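Local structure of TCP pilus virulence regulatory protein (Vibrio cholerae, 4MLO) at residues S175-V178 with K179-I182; N185-W188 with A189-C192; R199-L202 with K203-L206; K237-A240 with Y241-F245; A246-S249 with Y250-V254. The protein probably activates transcription of virulence genes, including those of the TCP pilus, as an AraC-family DNA-binding regulator that holds palmitoleic acid in a pocket. All blocks are in the same frame, centred on the assembly; numbering follows the deposited sequence. Where two conformers were deposited one is given.

Contact 1: S175-V178 with K179-I182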
loop_
_atom_site.group_PDB
_atom_site.type_symbol
_atom_site.label_atom_id
_atom_site.label_comp_id
_atom_site.label_asym_id
_atom_site.label_seq_id
_atom_site.Cartn_x
_atom_site.Cartn_y
_atom_site.Cartn_z
ATOM N N SER A 175 -4.186 -11.049 -8.074
ATOM C CA SER A 175 -2.944 -10.689 -7.405
ATOM C C SER A 175 -2.366 -11.851 -6.617
ATOM O O SER A 175 -1.154 -12.083 -6.627
ATOM C CB SER A 175 -3.190 -9.492 -6.490
ATOM O OG SER A 175 -3.783 -8.430 -7.225
ATOM N N CYS A 176 -3.223 -12.589 -5.893
ATOM C CA CYS A 176 -2.764 -13.721 -5.097
ATOM C C CYS A 176 -2.136 -14.789 -5.978
ATOM O O CYS A 176 -1.114 -15.399 -5.634
ATOM C CB CYS A 176 -3.944 -14.297 -4.333
ATOM S SG CYS A 176 -3.533 -15.540 -3.157
ATOM N N LEU A 177 -2.758 -15.046 -7.112
ATOM C CA LEU A 177 -2.228 -16.005 -8.053
ATOM C C LEU A 177 -0.847 -15.584 -8.549
ATOM O O LEU A 177 0.100 -16.373 -8.519
ATOM C CB LEU A 177 -3.216 -16.153 -9.208
ATOM C CG LEU A 177 -2.762 -16.988 -10.388
ATOM C CD1 LEU A 177 -2.659 -18.474 -9.957
ATOM C CD2 LEU A 177 -3.728 -16.841 -11.564
ATOM N N VAL A 178 -0.697 -14.321 -8.961
ATOM C CA VAL A 178 0.596 -13.876 -9.471
ATOM C C VAL A 178 1.660 -13.982 -8.385
ATOM O O VAL A 178 2.809 -14.394 -8.636
ATOM C CB VAL A 178 0.460 -12.436 -10.002
ATOM C CG1 VAL A 178 1.828 -11.853 -10.362
ATOM C CG2 VAL A 178 -0.436 -12.403 -11.224
ATOM N N LYS A 179 1.302 -13.590 -7.165
ATOM C CA LYS A 179 2.224 -13.602 -6.038
ATOM C C LYS A 179 2.582 -15.003 -5.594
ATOM O O LYS A 179 3.560 -15.159 -4.861
ATOM C CB LYS A 179 1.630 -12.847 -4.860
ATOM C CG LYS A 179 1.530 -11.362 -5.076
ATOM C CD LYS A 179 1.356 -10.639 -3.781
ATOM C CE LYS A 179 -0.054 -10.627 -3.295
ATOM N NZ LYS A 179 -0.238 -9.553 -2.261
ATOM N N SER A 180 1.803 -16.017 -5.995
ATOM C CA SER A 180 2.132 -17.394 -5.671
ATOM C C SER A 180 3.273 -17.953 -6.516
ATOM O O SER A 180 3.847 -18.994 -6.154
ATOM C CB SER A 180 0.884 -18.262 -5.838
ATOM O OG SER A 180 0.596 -18.596 -7.200
ATOM N N ASP A 181 3.596 -17.314 -7.641
ATOM C CA ASP A 181 4.667 -17.739 -8.525
ATOM C C ASP A 181 5.123 -16.515 -9.305
ATOM O O ASP A 181 4.811 -16.371 -10.481
ATOM C CB ASP A 181 4.187 -18.863 -9.435
ATOM C CG ASP A 181 5.288 -19.579 -10.128
ATOM O OD1 ASP A 181 6.460 -19.139 -10.118
ATOM O OD2 ASP A 181 4.975 -20.607 -10.784
ATOM N N ILE A 182 5.840 -15.629 -8.609
ATOM C CA ILE A 182 6.084 -14.282 -9.117
ATOM C C ILE A 182 6.915 -14.282 -10.397
ATOM O O ILE A 182 6.802 -13.339 -11.202
ATOM C CB ILE A 182 6.749 -13.465 -7.996
ATOM C CG1 ILE A 182 6.815 -11.979 -8.337
ATOM C CG2 ILE A 182 8.157 -13.959 -7.726
ATOM C CD1 ILE A 182 5.448 -11.334 -8.432
#
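Lys179 folds back over the carbonyl of Ser175, one helical turn earlier. Its CB starts 3.4 Å from Ser175 O, and CG, set beside the backbone N and anti to the carbonyl carbon (chi1 -69°), closes to 3.2 Å from Ser175 O. CD then swings outward, but a bend at chi3 (-82°) returns CE to 3.8 Å from Ser175 O. The chain ends with NZ hydrogen-bonded to Asn28 OD1, which ties helix 170-180 to the cupin-like N-terminal region. The same Ser175 oxygen accepts the backbone N of Lys179, a regular i to i+4 bond. Beyond this point the bonding shifts toward i+3, as at many helix C-termini: Ser180 N keeps a weak bond to Cys176 O and also reaches Leu177 O from above the carbonyl plane, and Asp181 N bonds likewise to Val178 O. Leu177 O is gripped twice by one residue, since Ser180 OG also donates to it at 2.6 Å, in the carbonyl plane and on a lone pair. Ile182 turns back toward the helix, bringing CD1 to 4.1 Å from Val178 CG1. These two aliphatic side chains cross obliquely and both rest on helix 213-230, Val178 against Ile217 and Ile182 against Ile220 and Tyr224.

Contact 2: N185-W188 with A189-C192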
loop_
_atom_site.group_PDB
_atom_site.type_symbol
_atom_site.label_atom_id
_atom_site.label_comp_id
_atom_site.label_asym_id
_atom_site.label_seq_id
_atom_site.Cartn_x
_atom_site.Cartn_y
_atom_site.Cartn_z
ATOM N N ASN A 185 5.987 -16.856 -16.264
ATOM C CA ASN A 185 5.819 -16.033 -17.467
ATOM C C ASN A 185 4.320 -15.840 -17.724
ATOM O O ASN A 185 3.738 -16.338 -18.700
ATOM C CB ASN A 185 6.546 -16.606 -18.682
ATOM C CG ASN A 185 8.053 -16.776 -18.459
ATOM O OD1 ASN A 185 8.619 -17.829 -18.744
ATOM N ND2 ASN A 185 8.717 -15.716 -17.954
ATOM N N TRP A 186 3.694 -15.116 -16.804
ATOM C CA TRP A 186 2.244 -14.943 -16.793
ATOM C C TRP A 186 1.752 -14.266 -18.067
ATOM O O TRP A 186 2.320 -13.279 -18.540
ATOM C CB TRP A 186 1.795 -14.089 -15.607
ATOM C CG TRP A 186 2.030 -14.685 -14.276
ATOM C CD1 TRP A 186 2.979 -14.310 -13.385
ATOM C CD2 TRP A 186 1.298 -15.741 -13.675
ATOM N NE1 TRP A 186 2.877 -15.071 -12.229
ATOM C CE2 TRP A 186 1.854 -15.958 -12.383
ATOM C CE3 TRP A 186 0.238 -16.554 -14.094
ATOM C CZ2 TRP A 186 1.385 -16.927 -11.522
ATOM C CZ3 TRP A 186 -0.233 -17.500 -13.226
ATOM C CH2 TRP A 186 0.348 -17.683 -11.953
ATOM N N ARG A 187 0.663 -14.811 -18.601
ATOM C CA ARG A 187 -0.097 -14.263 -19.717
ATOM C C ARG A 187 -1.579 -14.287 -19.329
ATOM O O ARG A 187 -1.990 -15.001 -18.417
ATOM C CB ARG A 187 0.098 -15.143 -20.969
ATOM C CG ARG A 187 1.530 -15.397 -21.410
ATOM C CD ARG A 187 1.639 -16.727 -22.216
ATOM N NE ARG A 187 1.078 -17.895 -21.506
ATOM C CZ ARG A 187 1.027 -19.133 -22.006
ATOM N NH1 ARG A 187 1.518 -19.384 -23.209
ATOM N NH2 ARG A 187 0.497 -20.127 -21.303
ATOM N N TRP A 188 -2.407 -13.529 -20.056
ATOM C CA TRP A 188 -3.808 -13.441 -19.682
ATOM C C TRP A 188 -4.459 -14.810 -19.663
ATOM O O TRP A 188 -5.340 -15.052 -18.838
ATOM C CB TRP A 188 -4.553 -12.511 -20.647
ATOM C CG TRP A 188 -4.968 -11.217 -20.083
ATOM C CD1 TRP A 188 -4.625 -9.968 -20.553
ATOM C CD2 TRP A 188 -5.881 -10.998 -19.008
ATOM N NE1 TRP A 188 -5.272 -9.011 -19.839
ATOM C CE2 TRP A 188 -6.036 -9.602 -18.868
ATOM C CE3 TRP A 188 -6.593 -11.836 -18.154
ATOM C CZ2 TRP A 188 -6.854 -9.039 -17.907
ATOM C CZ3 TRP A 188 -7.407 -11.286 -17.201
ATOM C CH2 TRP A 188 -7.553 -9.876 -17.085
ATOM N N ALA A 189 -4.058 -15.708 -20.577
ATOM C CA ALA A 189 -4.723 -16.994 -20.652
ATOM C C ALA A 189 -4.495 -17.780 -19.383
ATOM O O ALA A 189 -5.376 -18.540 -18.947
ATOM C CB ALA A 189 -4.241 -17.806 -21.858
ATOM N N ASP A 190 -3.312 -17.641 -18.778
ATOM C CA ASP A 190 -3.033 -18.345 -17.529
ATOM C C ASP A 190 -3.951 -17.880 -16.416
ATOM O O ASP A 190 -4.376 -18.670 -15.574
ATOM C CB ASP A 190 -1.585 -18.119 -17.106
ATOM C CG ASP A 190 -0.608 -18.556 -18.117
ATOM O OD1 ASP A 190 0.252 -17.734 -18.502
ATOM O OD2 ASP A 190 -0.640 -19.733 -18.513
ATOM N N ILE A 191 -4.230 -16.575 -16.360
ATOM C CA ILE A 191 -5.109 -16.061 -15.327
ATOM C C ILE A 191 -6.518 -16.582 -15.522
ATOM O O ILE A 191 -7.196 -16.969 -14.548
ATOM C CB ILE A 191 -5.073 -14.518 -15.334
ATOM C CG1 ILE A 191 -3.629 -13.990 -15.256
ATOM C CG2 ILE A 191 -5.951 -13.919 -14.252
ATOM C CD1 ILE A 191 -2.891 -14.296 -13.990
ATOM N N CYS A 192 -7.003 -16.577 -16.772
ATOM C CA CYS A 192 -8.361 -17.042 -17.022
ATOM C C CYS A 192 -8.461 -18.524 -16.720
ATOM O O CYS A 192 -9.462 -18.987 -16.140
ATOM C CB CYS A 192 -8.780 -16.791 -18.459
ATOM S SG CYS A 192 -8.896 -15.029 -18.854
#
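The Trp186 indole meets Asp190 at its edge, with the Asp190 CB near the ring plane and 3.9 Å from Trp186 CE3; the ring and carboxylate planes are steeply inclined to each other. Ile191 approaches the same corner obliquely, its CD1 also 3.9 Å from Trp186 CE3. The Arg187 guanidinium, by contrast, takes the Asp190 carboxylate at its own edge, the two planes only 25° apart. A bend in the arginine chain at chi3 (-54°) brings the group round to the carboxylate. The grip is side-on and two-pronged: NE of Arg187 donates to Asp190 OD1 at 3.1 Å, and NH2 of Arg187 donates almost straight (176°) to Asp190 OD2 at 3.0 Å. Both carboxylate oxygens are met on their syn sides, somewhat out of the carboxylate plane. The anti lone pair of OD1 remains for the backbone, and Arg187 N donates to Asp190 OD1 at 3.0 Å. Arg187 is the N-cap of helix 188-195, and Asp190 lies three residues after it; with three bonds from a single residue, the carboxylate is fixed in rotation and its charge would probably favour the helix N-terminus. One residue on, the Trp188 ring is approached obliquely by Cys192, whose SG lies 4.0 Å from Trp188 CE3, a sulfur-aromatic contact. The Trp186 NE1 donates to Asp181 O, and its ring packs on Leu177 and Val178 of helix 170-180 and on Phe213 and Ile217 of helix 213-230. Trp188 packs on Leu202 and Leu206 of helix 199-207, and its ring also meets Phe213 and makes a cation-pi contact with Arg199.

Contact 3: R199-L202 with K203-L206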
loop_
_atom_site.group_PDB
_atom_site.type_symbol
_atom_site.label_atom_id
_atom_site.label_comp_id
_atom_site.label_asym_id
_atom_site.label_seq_id
_atom_site.Cartn_x
_atom_site.Cartn_y
_atom_site.Cartn_z
ATOM N N ARG A 199 -12.228 -13.569 -19.677
ATOM C CA ARG A 199 -11.588 -12.264 -19.820
ATOM C C ARG A 199 -12.607 -11.140 -19.752
ATOM O O ARG A 199 -12.330 -10.071 -19.192
ATOM C CB ARG A 199 -10.857 -12.259 -21.166
ATOM C CG ARG A 199 -10.254 -10.917 -21.574
ATOM C CD ARG A 199 -8.992 -10.648 -20.803
ATOM N NE ARG A 199 -8.171 -9.635 -21.511
ATOM C CZ ARG A 199 -7.270 -9.906 -22.450
ATOM N NH1 ARG A 199 -6.603 -8.903 -23.012
ATOM N NH2 ARG A 199 -7.022 -11.144 -22.847
ATOM N N MET A 200 -13.800 -11.371 -20.301
ATOM C CA MET A 200 -14.822 -10.320 -20.281
ATOM C C MET A 200 -15.116 -9.857 -18.855
ATOM O O MET A 200 -15.344 -8.670 -18.623
ATOM C CB MET A 200 -16.089 -10.837 -20.959
ATOM C CG MET A 200 -17.255 -9.861 -20.979
ATOM S SD MET A 200 -16.949 -8.473 -22.080
ATOM C CE MET A 200 -17.051 -9.308 -23.674
ATOM N N ILE A 201 -15.058 -10.772 -17.883
ATOM C CA ILE A 201 -15.286 -10.481 -16.474
ATOM C C ILE A 201 -14.027 -9.968 -15.798
ATOM O O ILE A 201 -14.052 -8.962 -15.081
ATOM C CB ILE A 201 -15.818 -11.756 -15.784
ATOM C CG1 ILE A 201 -17.204 -12.067 -16.312
ATOM C CG2 ILE A 201 -15.846 -11.605 -14.269
ATOM C CD1 ILE A 201 -17.737 -13.410 -15.842
ATOM N N LEU A 202 -12.898 -10.637 -16.019
ATOM C CA LEU A 202 -11.695 -10.297 -15.259
ATOM C C LEU A 202 -11.091 -8.976 -15.701
ATOM O O LEU A 202 -10.402 -8.331 -14.896
ATOM C CB LEU A 202 -10.629 -11.379 -15.394
ATOM C CG LEU A 202 -10.987 -12.690 -14.698
ATOM C CD1 LEU A 202 -9.852 -13.635 -14.908
ATOM C CD2 LEU A 202 -11.269 -12.479 -13.211
ATOM N N LYS A 203 -11.286 -8.588 -16.968
ATOM C CA LYS A 203 -10.548 -7.443 -17.510
ATOM C C LYS A 203 -10.937 -6.164 -16.808
ATOM O O LYS A 203 -10.134 -5.217 -16.779
ATOM C CB LYS A 203 -10.787 -7.283 -19.007
ATOM C CG LYS A 203 -12.211 -6.918 -19.413
ATOM C CD LYS A 203 -12.426 -6.939 -20.945
ATOM C CE LYS A 203 -13.801 -6.462 -21.347
ATOM N NZ LYS A 203 -14.040 -6.652 -22.828
ATOM N N LYS A 204 -12.140 -6.107 -16.227
ATOM C CA LYS A 204 -12.536 -4.866 -15.573
ATOM C C LYS A 204 -11.636 -4.561 -14.383
ATOM O O LYS A 204 -11.459 -3.394 -14.019
ATOM C CB LYS A 204 -14.006 -4.917 -15.152
ATOM C CG LYS A 204 -14.335 -5.709 -13.928
ATOM C CD LYS A 204 -15.803 -5.455 -13.537
ATOM C CE LYS A 204 -16.373 -6.602 -12.744
ATOM N NZ LYS A 204 -16.458 -7.835 -13.587
ATOM N N GLU A 205 -11.021 -5.580 -13.785
ATOM C CA GLU A 205 -10.124 -5.330 -12.655
ATOM C C GLU A 205 -8.928 -4.507 -13.076
ATOM O O GLU A 205 -8.465 -3.631 -12.327
ATOM C CB GLU A 205 -9.655 -6.639 -12.050
ATOM C CG GLU A 205 -10.774 -7.550 -11.511
ATOM C CD GLU A 205 -11.743 -6.860 -10.600
ATOM O OE1 GLU A 205 -11.324 -5.928 -9.875
ATOM O OE2 GLU A 205 -12.950 -7.234 -10.611
ATOM N N LEU A 206 -8.423 -4.756 -14.271
ATOM C CA LEU A 206 -7.289 -3.979 -14.782
ATOM C C LEU A 206 -7.745 -2.649 -15.352
ATOM O O LEU A 206 -7.109 -1.602 -15.106
ATOM C CB LEU A 206 -6.554 -4.790 -15.850
ATOM C CG LEU A 206 -5.580 -5.850 -15.286
ATOM C CD1 LEU A 206 -6.316 -7.027 -14.669
ATOM C CD2 LEU A 206 -4.615 -6.356 -16.314
HETATM O O HOH W 1 -14.154 -8.987 -12.312
#
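Ile201 O is held by two donors, the ammonium of Lys204 and a water. Lys204 NZ lies 3.0 Å from Ile201 O, tilted slightly from the carbonyl plane, and the water donates to Ile201 O at 2.8 Å. The site belongs to helix 199-207, which follows helix 188-195 in a pairing consistent with the first of the two helix-turn-helix units usual in AraC-family DNA-binding domains. The helix is kinked here: the backbone N atoms of Lys204 and Glu205 lack the i to i+4 bond, and Glu205 N donates to Leu202 O, three residues back, at 3.0 Å from above the carbonyl plane. The oxygen of Ile201 is thus supplied by a side chain and solvent in place of the helical N-H. The Lys204 chain reaches it because CG sits between backbone N and carbonyl carbon (chi1 77°) and the chain turns back at chi4 (-66°), lying alongside Ile201. The same water accepts from Lys204 NZ, so that NZ, Ile201 O and the water form a closed triangle, and the water's other hydrogen goes to Glu205 OE2. The other carboxylate oxygen, OE1, forms a salt bridge with Arg209, so both ends of the Glu205 group are occupied and its charge would be expected to be stabilised. On another side of the helix, Lys203 donates its backbone N to Arg199 O. Its side chain runs extended next to Met200, pointing the same way, and CG lies 3.2 Å from Arg199 O. At the tip, Lys203 NZ comes to 3.5 Å from Met200 SD.

Contact 4: K237-A240 with Y241-F245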
loop_
_atom_site.group_PDB
_atom_site.type_symbol
_atom_site.label_atom_id
_atom_site.label_comp_id
_atom_site.label_asym_id
_atom_site.label_seq_id
_atom_site.Cartn_x
_atom_site.Cartn_y
_atom_site.Cartn_z
ATOM N N LYS A 237 21.397 -7.329 -8.565
ATOM C CA LYS A 237 21.168 -8.335 -9.599
ATOM C C LYS A 237 20.330 -9.480 -9.053
ATOM O O LYS A 237 19.351 -9.902 -9.684
ATOM C CB LYS A 237 22.502 -8.826 -10.163
ATOM C CG LYS A 237 22.359 -9.735 -11.415
ATOM C CD LYS A 237 23.734 -10.205 -11.862
ATOM C CE LYS A 237 23.670 -11.016 -13.125
ATOM N NZ LYS A 237 25.028 -11.426 -13.580
ATOM N N GLN A 238 20.653 -9.964 -7.862
ATOM C CA GLN A 238 19.837 -11.022 -7.277
ATOM C C GLN A 238 18.392 -10.576 -7.068
ATOM O O GLN A 238 17.448 -11.340 -7.307
ATOM C CB GLN A 238 20.453 -11.482 -5.971
ATOM C CG GLN A 238 19.727 -12.644 -5.325
ATOM C CD GLN A 238 20.568 -13.336 -4.286
ATOM O OE1 GLN A 238 20.890 -14.523 -4.407
ATOM N NE2 GLN A 238 20.956 -12.600 -3.274
ATOM N N ILE A 239 18.191 -9.337 -6.618
ATOM C CA ILE A 239 16.845 -8.829 -6.382
ATOM C C ILE A 239 16.060 -8.841 -7.687
ATOM O O ILE A 239 14.894 -9.245 -7.736
ATOM C CB ILE A 239 16.924 -7.417 -5.766
ATOM C CG1 ILE A 239 17.495 -7.486 -4.355
ATOM C CG2 ILE A 239 15.561 -6.705 -5.750
ATOM C CD1 ILE A 239 18.023 -6.137 -3.817
ATOM N N ALA A 240 16.684 -8.364 -8.756
ATOM C CA ALA A 240 15.998 -8.272 -10.048
ATOM C C ALA A 240 15.526 -9.648 -10.489
ATOM O O ALA A 240 14.389 -9.799 -10.937
ATOM C CB ALA A 240 16.920 -7.693 -11.092
ATOM N N TYR A 241 16.374 -10.661 -10.335
ATOM C CA TYR A 241 16.016 -11.998 -10.845
ATOM C C TYR A 241 15.039 -12.703 -9.912
ATOM O O TYR A 241 14.108 -13.378 -10.374
ATOM C CB TYR A 241 17.297 -12.830 -11.054
ATOM C CG TYR A 241 18.015 -12.499 -12.369
ATOM C CD1 TYR A 241 19.100 -11.637 -12.398
ATOM C CD2 TYR A 241 17.533 -12.962 -13.589
ATOM C CE1 TYR A 241 19.719 -11.301 -13.595
ATOM C CE2 TYR A 241 18.142 -12.637 -14.788
ATOM C CZ TYR A 241 19.236 -11.795 -14.799
ATOM O OH TYR A 241 19.849 -11.451 -15.988
ATOM N N GLN A 242 15.200 -12.528 -8.600
ATOM C CA GLN A 242 14.275 -13.117 -7.644
ATOM C C GLN A 242 12.864 -12.572 -7.844
ATOM O O GLN A 242 11.876 -13.269 -7.611
ATOM C CB GLN A 242 14.782 -12.854 -6.221
ATOM C CG GLN A 242 13.949 -13.474 -5.121
ATOM C CD GLN A 242 14.419 -14.848 -4.691
ATOM O OE1 GLN A 242 15.571 -15.226 -4.924
ATOM N NE2 GLN A 242 13.525 -15.603 -4.029
ATOM N N SER A 243 12.745 -11.327 -8.271
ATOM C CA SER A 243 11.472 -10.678 -8.428
ATOM C C SER A 243 10.828 -10.938 -9.771
ATOM O O SER A 243 9.722 -10.428 -10.001
ATOM C CB SER A 243 11.653 -9.177 -8.271
ATOM O OG SER A 243 12.204 -8.874 -6.998
ATOM N N GLY A 244 11.480 -11.695 -10.657
ATOM C CA GLY A 244 10.868 -12.131 -11.894
ATOM C C GLY A 244 11.135 -11.268 -13.095
ATOM O O GLY A 244 10.533 -11.510 -14.161
ATOM N N PHE A 245 12.048 -10.301 -12.992
ATOM C CA PHE A 245 12.414 -9.499 -14.148
ATOM C C PHE A 245 13.386 -10.242 -15.079
ATOM O O PHE A 245 14.195 -11.086 -14.656
ATOM C CB PHE A 245 12.988 -8.166 -13.661
ATOM C CG PHE A 245 11.963 -7.307 -13.001
ATOM C CD1 PHE A 245 11.054 -6.591 -13.780
ATOM C CD2 PHE A 245 11.837 -7.250 -11.620
ATOM C CE1 PHE A 245 10.071 -5.807 -13.177
ATOM C CE2 PHE A 245 10.868 -6.457 -11.009
ATOM C CZ PHE A 245 9.988 -5.748 -11.780
#
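Ala240 and Tyr241 carry this contact at the end of helix 236-242, with Lys237 running beside the tyrosine. The ring of Tyr241 is turned so that its edge, not a face, meets the preceding turn. CD1 of Tyr241 lies 3.2 Å from Lys237 O, near the ring plane, and Lys237 CG sits in that plane too, 3.8 Å from Tyr241 CE1. The lysine chain is extended, leaving with CG opposite its backbone N (chi1 -171°), and the two side chains point the same way, so the aliphatic part of the lysine follows the rim of the ring. Tyr241 N completes the pairing with a bond to Lys237 O at 3.1 Å. Ala240 contributes chiefly through its carbonyl: Phe245 N donates to Ala240 O at 3.2 Å, nearly along the C=O axis, while the Phe245 ring presents its edge to the same oxygen. Together with the bond from Gly244 N to Tyr241 O this makes a Schellman motif, with Gly244 at positive phi (95°) turning the chain out of the helix. Ser243 adds a second grip just before the turn. Its OG and its N both donate to Ile239 O, at 2.8 Å and 3.0 Å from that oxygen, arriving from opposite faces of the carbonyl plane. The turn leads from helix 236-242 to helix 248-259, a pair consistent with an AraC-family helix-turn-helix. It packs on helix 213-230 through Ser243, against Tyr224 and Ser225, and through Phe245, against Arg221 and Ile222, while Ile239 and Ala240 pack against Phe251 of helix 248-259.

Contact 5: A246-S249 with Y250-V254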
loop_
_atom_site.group_PDB
_atom_site.type_symbol
_atom_site.label_atom_id
_atom_site.label_comp_id
_atom_site.label_asym_id
_atom_site.label_seq_id
_atom_site.Cartn_x
_atom_site.Cartn_y
_atom_site.Cartn_z
ATOM N N ALA A 246 13.326 -9.889 -16.358
ATOM C CA ALA A 246 14.100 -10.604 -17.370
ATOM C C ALA A 246 15.581 -10.307 -17.241
ATOM O O ALA A 246 16.414 -11.129 -17.618
ATOM C CB ALA A 246 13.615 -10.216 -18.771
ATOM N N SER A 247 15.916 -9.143 -16.673
ATOM C CA SER A 247 17.288 -8.672 -16.571
ATOM C C SER A 247 17.308 -7.541 -15.550
ATOM O O SER A 247 16.261 -7.019 -15.161
ATOM C CB SER A 247 17.832 -8.148 -17.891
ATOM O OG SER A 247 17.093 -7.011 -18.259
ATOM N N VAL A 248 18.531 -7.176 -15.124
ATOM C CA VAL A 248 18.740 -6.031 -14.236
ATOM C C VAL A 248 18.310 -4.736 -14.896
ATOM O O VAL A 248 17.713 -3.859 -14.251
ATOM C CB VAL A 248 20.210 -5.960 -13.799
ATOM C CG1 VAL A 248 20.482 -4.637 -13.070
ATOM C CG2 VAL A 248 20.501 -7.137 -12.916
ATOM N N SER A 249 18.579 -4.592 -16.182
ATOM C CA SER A 249 18.220 -3.357 -16.865
ATOM C C SER A 249 16.710 -3.179 -16.907
ATOM O O SER A 249 16.198 -2.077 -16.722
ATOM C CB SER A 249 18.813 -3.348 -18.275
ATOM O OG SER A 249 20.224 -3.258 -18.215
ATOM N N TYR A 250 15.977 -4.261 -17.128
ATOM C CA TYR A 250 14.521 -4.181 -17.151
ATOM C C TYR A 250 13.986 -3.791 -15.782
ATOM O O TYR A 250 13.168 -2.875 -15.655
ATOM C CB TYR A 250 13.969 -5.537 -17.597
ATOM C CG TYR A 250 12.526 -5.533 -18.023
ATOM C CD1 TYR A 250 12.174 -5.798 -19.340
ATOM C CD2 TYR A 250 11.513 -5.318 -17.122
ATOM C CE1 TYR A 250 10.841 -5.799 -19.733
ATOM C CE2 TYR A 250 10.170 -5.299 -17.522
ATOM C CZ TYR A 250 9.856 -5.539 -18.807
ATOM O OH TYR A 250 8.537 -5.515 -19.170
ATOM N N PHE A 251 14.452 -4.484 -14.743
ATOM C CA PHE A 251 14.122 -4.144 -13.370
ATOM C C PHE A 251 14.379 -2.675 -13.077
ATOM O O PHE A 251 13.495 -1.975 -12.584
ATOM C CB PHE A 251 14.941 -5.005 -12.421
ATOM C CG PHE A 251 14.909 -4.538 -10.984
ATOM C CD1 PHE A 251 13.724 -4.455 -10.289
ATOM C CD2 PHE A 251 16.097 -4.196 -10.310
ATOM C CE1 PHE A 251 13.705 -4.068 -8.949
ATOM C CE2 PHE A 251 16.050 -3.827 -9.020
ATOM C CZ PHE A 251 14.867 -3.757 -8.336
ATOM N N SER A 252 15.588 -2.205 -13.371
ATOM C CA SER A 252 15.933 -0.817 -13.055
ATOM C C SER A 252 15.010 0.158 -13.756
ATOM O O SER A 252 14.585 1.161 -13.164
ATOM C CB SER A 252 17.384 -0.518 -13.460
ATOM O OG SER A 252 18.273 -1.393 -12.805
ATOM N N THR A 253 14.696 -0.110 -15.022
ATOM C CA THR A 253 13.847 0.787 -15.803
ATOM C C THR A 253 12.427 0.877 -15.223
ATOM O O THR A 253 11.863 1.970 -15.028
ATOM C CB THR A 253 13.809 0.308 -17.256
ATOM O OG1 THR A 253 15.129 0.311 -17.829
ATOM C CG2 THR A 253 12.978 1.252 -18.060
ATOM N N VAL A 254 11.826 -0.277 -14.929
ATOM C CA VAL A 254 10.507 -0.281 -14.310
ATOM C C VAL A 254 10.529 0.343 -12.904
ATOM O O VAL A 254 9.592 1.045 -12.527
ATOM C CB VAL A 254 9.950 -1.722 -14.284
ATOM C CG1 VAL A 254 8.587 -1.740 -13.611
ATOM C CG2 VAL A 254 9.867 -2.267 -15.710
#
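Ser247 faces Tyr250 across the first turn of helix 248-259, its hydroxyl directed at Tyr250 N. OG stands between backbone N and carbonyl carbon (chi1 64°), which brings Ser247 OG to 3.2 Å from Tyr250 N, an N-cap bond, and to 3.5 Å from Tyr250 CB. The tyrosine side chain itself leaves in another direction, its OH bonded to Asn218 on helix 213-230. Val248 O lies near the plane of the Phe251 ring, at its edge; the nearer contact is Phe251 CB, 3.5 Å from Val248 O. That oxygen is shared by the next turn: Ser252 N donates to Val248 O at 2.8 Å, and Ser252 OG donates to the same oxygen at 2.9 Å from above the carbonyl plane. Thr253 repeats the pattern on Ser249 O, but its OG1, 2.8 Å from Ser249 O, and its N approach from opposite faces of the carbonyl. As the second helix of an AraC-family helix-turn-helix, this is probably the recognition helix. Chemically, three hydroxyls are committed to the helix backbone, Ser247 as an acceptor at its start and Ser252 and Thr253 as donors, so in this conformation each hydroxyl hydrogen of Ser252 and Thr253 is spent within the helix.

The five contacts follow one another along the chain and divide into two clusters. Contacts 1, 2 and 3 lie on or beside the successive helices 170-180, 188-195 and 199-207; contacts 1 and 2 touch with centres about 11 Å apart, and contacts 2 and 3 touch with centres about 12 Å apart. Contacts 4 and 5, on helices 236-242 and 248-259, have centres about 9 Å apart and share one AraC-type helix-turn-helix. Contact 1 also packs against contact 4, whereas contacts 3 and 5 stay about 13 Å apart at their nearest atoms. Helix 213-230 is touched by contacts 1, 2, 4 and 5. This agrees with two helix-turn-helix units joined by a long helix, the usual design of AraC-type DNA-binding domains.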